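Local coordinates for viral structural protein 4 (Bombyx mori cytoplasmic polyhedrosis virus, PDB 6TZ0) that binds GTP, probably through a P-loop, and probably acts as an NTPase that assists the viral RNA-dependent RNA polymerase during transcription, at residues L460-Y472 with V487-A499. Numbering follows the deposited sequence.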
loop_
_atom_site.group_PDB
_atom_site.type_symbol
_atom_site.label_atom_id
_atom_site.label_comp_id
_atom_site.label_asym_id
_atom_site.label_seq_id
_atom_site.Cartn_x
_atom_site.Cartn_y
_atom_site.Cartn_z
ATOM N N LEU B 460 10.886 -28.534 -5.477
ATOM C CA LEU B 460 10.660 -27.222 -4.894
ATOM C C LEU B 460 9.208 -26.790 -4.989
ATOM O O LEU B 460 8.863 -25.713 -4.495
ATOM C CB LEU B 460 11.538 -26.164 -5.578
ATOM C CG LEU B 460 13.026 -26.007 -5.249
ATOM C CD1 LEU B 460 13.878 -27.098 -5.861
ATOM C CD2 LEU B 460 13.506 -24.661 -5.723
ATOM N N GLU B 461 8.350 -27.601 -5.596
ATOM C CA GLU B 461 7.023 -27.166 -6.001
ATOM C C GLU B 461 5.997 -27.296 -4.887
ATOM O O GLU B 461 5.030 -26.528 -4.847
ATOM C CB GLU B 461 6.587 -27.980 -7.219
ATOM C CG GLU B 461 5.360 -27.480 -7.935
ATOM C CD GLU B 461 5.029 -28.317 -9.148
ATOM O OE1 GLU B 461 5.733 -29.323 -9.382
ATOM O OE2 GLU B 461 4.074 -27.964 -9.872
ATOM N N ASN B 462 6.198 -28.242 -3.974
ATOM C CA ASN B 462 5.216 -28.538 -2.940
ATOM C C ASN B 462 5.866 -28.735 -1.578
ATOM O O ASN B 462 7.059 -28.472 -1.411
ATOM C CB ASN B 462 4.405 -29.771 -3.346
ATOM C CG ASN B 462 5.278 -30.956 -3.733
ATOM O OD1 ASN B 462 6.497 -30.930 -3.593
ATOM N ND2 ASN B 462 4.647 -31.997 -4.248
ATOM N N ALA B 463 5.089 -29.192 -0.598
ATOM C CA ALA B 463 5.614 -29.559 0.716
ATOM C C ALA B 463 5.182 -30.994 0.996
ATOM O O ALA B 463 4.195 -31.244 1.687
ATOM C CB ALA B 463 5.131 -28.604 1.788
ATOM N N ASP B 464 5.940 -31.939 0.461
ATOM C CA ASP B 464 5.782 -33.344 0.774
ATOM C C ASP B 464 6.853 -33.722 1.785
ATOM O O ASP B 464 7.649 -32.888 2.205
ATOM C CB ASP B 464 5.862 -34.185 -0.497
ATOM C CG ASP B 464 4.679 -33.960 -1.413
ATOM O OD1 ASP B 464 3.591 -33.616 -0.909
ATOM O OD2 ASP B 464 4.830 -34.138 -2.638
ATOM N N THR B 465 6.876 -34.991 2.188
ATOM C CA THR B 465 7.846 -35.392 3.199
ATOM C C THR B 465 9.267 -35.466 2.654
ATOM O O THR B 465 10.217 -35.319 3.428
ATOM C CB THR B 465 7.441 -36.724 3.832
ATOM O OG1 THR B 465 8.431 -37.119 4.788
ATOM C CG2 THR B 465 7.271 -37.804 2.788
ATOM N N HIS B 466 9.441 -35.652 1.351
ATOM C CA HIS B 466 10.764 -35.648 0.748
ATOM C C HIS B 466 11.058 -34.346 0.032
ATOM O O HIS B 466 12.056 -34.256 -0.686
ATOM C CB HIS B 466 10.910 -36.817 -0.219
ATOM C CG HIS B 466 10.777 -38.150 0.438
ATOM N ND1 HIS B 466 9.577 -38.817 0.528
ATOM C CD2 HIS B 466 11.684 -38.923 1.074
ATOM C CE1 HIS B 466 9.755 -39.957 1.168
ATOM N NE2 HIS B 466 11.026 -40.046 1.510
ATOM N N SER B 467 10.203 -33.345 0.206
ATOM C CA SER B 467 10.402 -32.048 -0.407
ATOM C C SER B 467 11.590 -31.338 0.224
ATOM O O SER B 467 12.015 -31.646 1.339
ATOM C CB SER B 467 9.154 -31.188 -0.255
ATOM O OG SER B 467 9.341 -29.925 -0.859
ATOM N N GLU B 468 12.131 -30.375 -0.510
ATOM C CA GLU B 468 13.295 -29.655 -0.019
ATOM C C GLU B 468 12.901 -28.609 1.011
ATOM O O GLU B 468 13.650 -28.370 1.969
ATOM C CB GLU B 468 14.038 -29.037 -1.201
ATOM C CG GLU B 468 15.395 -28.468 -0.870
ATOM C CD GLU B 468 16.125 -27.965 -2.099
ATOM O OE1 GLU B 468 15.586 -28.112 -3.211
ATOM O OE2 GLU B 468 17.235 -27.414 -1.952
ATOM N N ARG B 469 11.717 -28.018 0.841
ATOM C CA ARG B 469 11.183 -27.068 1.809
ATOM C C ARG B 469 10.936 -27.741 3.154
ATOM O O ARG B 469 11.321 -27.210 4.204
ATOM C CB ARG B 469 9.912 -26.442 1.228
ATOM C CG ARG B 469 9.236 -25.330 2.017
ATOM C CD ARG B 469 8.031 -25.876 2.715
ATOM N NE ARG B 469 7.252 -24.902 3.469
ATOM C CZ ARG B 469 6.193 -24.257 2.996
ATOM N NH1 ARG B 469 5.781 -24.476 1.760
ATOM N NH2 ARG B 469 5.533 -23.404 3.768
ATOM N N ASN B 470 10.370 -28.949 3.134
ATOM C CA ASN B 470 10.197 -29.709 4.365
ATOM C C ASN B 470 11.524 -30.192 4.929
ATOM O O ASN B 470 11.651 -30.338 6.145
ATOM C CB ASN B 470 9.303 -30.915 4.127
ATOM C CG ASN B 470 8.808 -31.533 5.411
ATOM O OD1 ASN B 470 8.881 -30.930 6.473
ATOM N ND2 ASN B 470 8.368 -32.773 5.331
ATOM N N PHE B 471 12.500 -30.479 4.065
ATOM C CA PHE B 471 13.825 -30.881 4.527
ATOM C C PHE B 471 14.475 -29.789 5.362
ATOM O O PHE B 471 14.921 -30.037 6.487
ATOM C CB PHE B 471 14.706 -31.233 3.335
ATOM C CG PHE B 471 16.122 -31.555 3.701
ATOM C CD1 PHE B 471 16.445 -32.763 4.278
ATOM C CD2 PHE B 471 17.138 -30.648 3.448
ATOM C CE1 PHE B 471 17.745 -33.060 4.603
ATOM C CE2 PHE B 471 18.439 -30.939 3.773
ATOM C CZ PHE B 471 18.742 -32.148 4.344
ATOM N N TYR B 472 14.506 -28.565 4.844
ATOM C CA TYR B 472 15.093 -27.489 5.628
ATOM C C TYR B 472 14.207 -27.066 6.791
ATOM O O TYR B 472 14.728 -26.553 7.785
ATOM C CB TYR B 472 15.440 -26.313 4.716
ATOM C CG TYR B 472 16.637 -26.621 3.854
ATOM C CD1 TYR B 472 17.920 -26.497 4.354
ATOM C CD2 TYR B 472 16.486 -27.084 2.556
ATOM C CE1 TYR B 472 19.021 -26.801 3.579
ATOM C CE2 TYR B 472 17.586 -27.396 1.774
ATOM C CZ TYR B 472 18.848 -27.242 2.291
ATOM O OH TYR B 472 19.946 -27.545 1.531
ATOM N N VAL B 487 23.809 -22.049 5.801
ATOM C CA VAL B 487 23.312 -22.952 4.773
ATOM C C VAL B 487 23.755 -22.423 3.418
ATOM O O VAL B 487 23.637 -21.223 3.147
ATOM C CB VAL B 487 21.779 -23.080 4.846
ATOM C CG1 VAL B 487 21.264 -24.008 3.775
ATOM C CG2 VAL B 487 21.358 -23.563 6.218
ATOM N N GLU B 488 24.281 -23.304 2.579
ATOM C CA GLU B 488 24.704 -22.952 1.235
ATOM C C GLU B 488 23.629 -23.342 0.227
ATOM O O GLU B 488 22.864 -24.285 0.430
ATOM C CB GLU B 488 26.011 -23.658 0.897
ATOM C CG GLU B 488 27.149 -23.346 1.824
ATOM C CD GLU B 488 28.379 -24.154 1.488
ATOM O OE1 GLU B 488 28.306 -24.988 0.564
ATOM O OE2 GLU B 488 29.413 -23.975 2.157
ATOM N N GLY B 489 23.578 -22.598 -0.877
ATOM C CA GLY B 489 22.613 -22.865 -1.920
ATOM C C GLY B 489 23.243 -22.725 -3.290
ATOM O O GLY B 489 24.344 -22.198 -3.433
ATOM N N HIS B 490 22.530 -23.215 -4.300
ATOM C CA HIS B 490 23.025 -23.118 -5.665
ATOM C C HIS B 490 22.342 -22.063 -6.516
ATOM O O HIS B 490 22.966 -21.573 -7.455
ATOM C CB HIS B 490 22.910 -24.455 -6.400
ATOM C CG HIS B 490 23.909 -25.480 -5.970
ATOM N ND1 HIS B 490 23.570 -26.585 -5.224
ATOM C CD2 HIS B 490 25.247 -25.543 -6.149
ATOM C CE1 HIS B 490 24.651 -27.314 -5.008
ATOM N NE2 HIS B 490 25.684 -26.693 -5.543
ATOM N N PHE B 491 21.095 -21.700 -6.228
ATOM C CA PHE B 491 20.378 -20.783 -7.104
ATOM C C PHE B 491 19.247 -20.105 -6.349
ATOM O O PHE B 491 18.783 -20.595 -5.320
ATOM C CB PHE B 491 19.862 -21.494 -8.359
ATOM C CG PHE B 491 19.029 -22.718 -8.094
ATOM C CD1 PHE B 491 19.624 -23.964 -7.995
ATOM C CD2 PHE B 491 17.653 -22.635 -8.004
ATOM C CE1 PHE B 491 18.872 -25.088 -7.768
ATOM C CE2 PHE B 491 16.895 -23.761 -7.782
ATOM C CZ PHE B 491 17.510 -24.988 -7.664
ATOM N N ASN B 492 18.800 -18.972 -6.895
ATOM C CA ASN B 492 17.907 -18.070 -6.178
ATOM C C ASN B 492 16.488 -18.593 -6.022
ATOM O O ASN B 492 15.719 -17.993 -5.269
ATOM C CB ASN B 492 17.830 -16.709 -6.867
ATOM C CG ASN B 492 19.123 -15.950 -6.800
ATOM O OD1 ASN B 492 19.694 -15.593 -7.822
ATOM N ND2 ASN B 492 19.603 -15.706 -5.592
ATOM N N ALA B 493 16.107 -19.667 -6.710
ATOM C CA ALA B 493 14.763 -20.196 -6.519
ATOM C C ALA B 493 14.625 -20.948 -5.207
ATOM O O ALA B 493 13.504 -21.257 -4.800
ATOM C CB ALA B 493 14.376 -21.107 -7.678
ATOM N N GLN B 494 15.731 -21.241 -4.538
ATOM C CA GLN B 494 15.713 -21.830 -3.212
ATOM C C GLN B 494 15.438 -20.813 -2.115
ATOM O O GLN B 494 15.393 -21.197 -0.947
ATOM C CB GLN B 494 17.041 -22.533 -2.962
ATOM C CG GLN B 494 17.239 -23.719 -3.864
ATOM C CD GLN B 494 18.595 -24.337 -3.725
ATOM O OE1 GLN B 494 19.448 -23.829 -3.008
ATOM N NE2 GLN B 494 18.807 -25.446 -4.410
ATOM N N ASP B 495 15.233 -19.541 -2.459
ATOM C CA ASP B 495 14.848 -18.540 -1.471
ATOM C C ASP B 495 13.478 -18.823 -0.880
ATOM O O ASP B 495 13.210 -18.451 0.265
ATOM C CB ASP B 495 14.855 -17.154 -2.108
ATOM C CG ASP B 495 16.240 -16.669 -2.420
ATOM O OD1 ASP B 495 17.175 -17.055 -1.693
ATOM O OD2 ASP B 495 16.397 -15.900 -3.387
ATOM N N ALA B 496 12.601 -19.464 -1.642
ATOM C CA ALA B 496 11.309 -19.901 -1.139
ATOM C C ALA B 496 11.388 -21.223 -0.390
ATOM O O ALA B 496 10.366 -21.696 0.113
ATOM C CB ALA B 496 10.319 -20.028 -2.299
ATOM N N THR B 497 12.557 -21.809 -0.294
ATOM C CA THR B 497 12.712 -23.182 0.157
ATOM C C THR B 497 13.656 -23.338 1.341
ATOM O O THR B 497 13.328 -24.068 2.281
ATOM C CB THR B 497 13.184 -24.006 -1.042
ATOM O OG1 THR B 497 12.174 -23.975 -2.057
ATOM C CG2 THR B 497 13.429 -25.415 -0.661
ATOM N N ILE B 498 14.807 -22.654 1.332
ATOM C CA ILE B 498 15.677 -22.613 2.503
ATOM C C ILE B 498 14.937 -21.858 3.604
ATOM O O ILE B 498 14.058 -21.032 3.326
ATOM C CB ILE B 498 17.027 -21.943 2.168
ATOM C CG1 ILE B 498 17.646 -22.520 0.901
ATOM C CG2 ILE B 498 18.067 -22.164 3.257
ATOM C CD1 ILE B 498 17.993 -23.952 0.978
ATOM N N ALA B 499 15.273 -22.162 4.859
ATOM C CA ALA B 499 14.565 -21.675 6.033
ATOM C C ALA B 499 14.567 -20.148 6.111
ATOM O O ALA B 499 15.336 -19.458 5.445
ATOM C CB ALA B 499 15.181 -22.260 7.304
#
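Two first torsions set up this contact between Tyr472 and Ile498: CG of Tyr472 and CG1 of Ile498 are both anti to the carbonyl carbon of their own residue (chi1 -73° and -49°), and the two side chains end up side by side, pointing the same way. The second torsion of Ile498 then turns CD1 over one face of the phenol ring, a CH-pi contact 3.7 Å from CD1 to the Tyr472 ring centroid. Phe471 CD2 lies over the opposite face and Glu468 CG at the ring edge, so the ring is hemmed in by its own helix as well as by the partner segment. Further out, Tyr472 CE1 meets Val487 CG1 at 3.6 Å, which ties the helix to strand 484-489 of the parallel sheet.

Thr497 carries the middle of the contact, its two branches dividing the work. The methyl CG2 packs on the start of helix 468-476, against Arg469 N and, at 3.6 Å, Glu468 CG, while OG1 faces Leu460 CG. Leu460 CD2 lies 3.5 Å from Ala493 O of the 3-10 turn and 4.1 Å from Phe491 CE2 just before it. The extended Glu468 chain carries OE2 to 3.5 Å from Gln494 NE2, a close polar approach that is not a hydrogen bond, with carboxylate and amide planes 75° apart. Ser467 OG, donating to Asn462 O, N-caps the helix through a weak bond from Arg469 N.

The helix thus docks on the loop leaving strand 484-489. That strand pairs in parallel with strand 347-353, which leads into the GTP-binding loop, a topology consistent with a P-loop NTPase fold; Lys359 of that site, empty of GTP here, lies about 10 Å from Gln494, side chain to side chain.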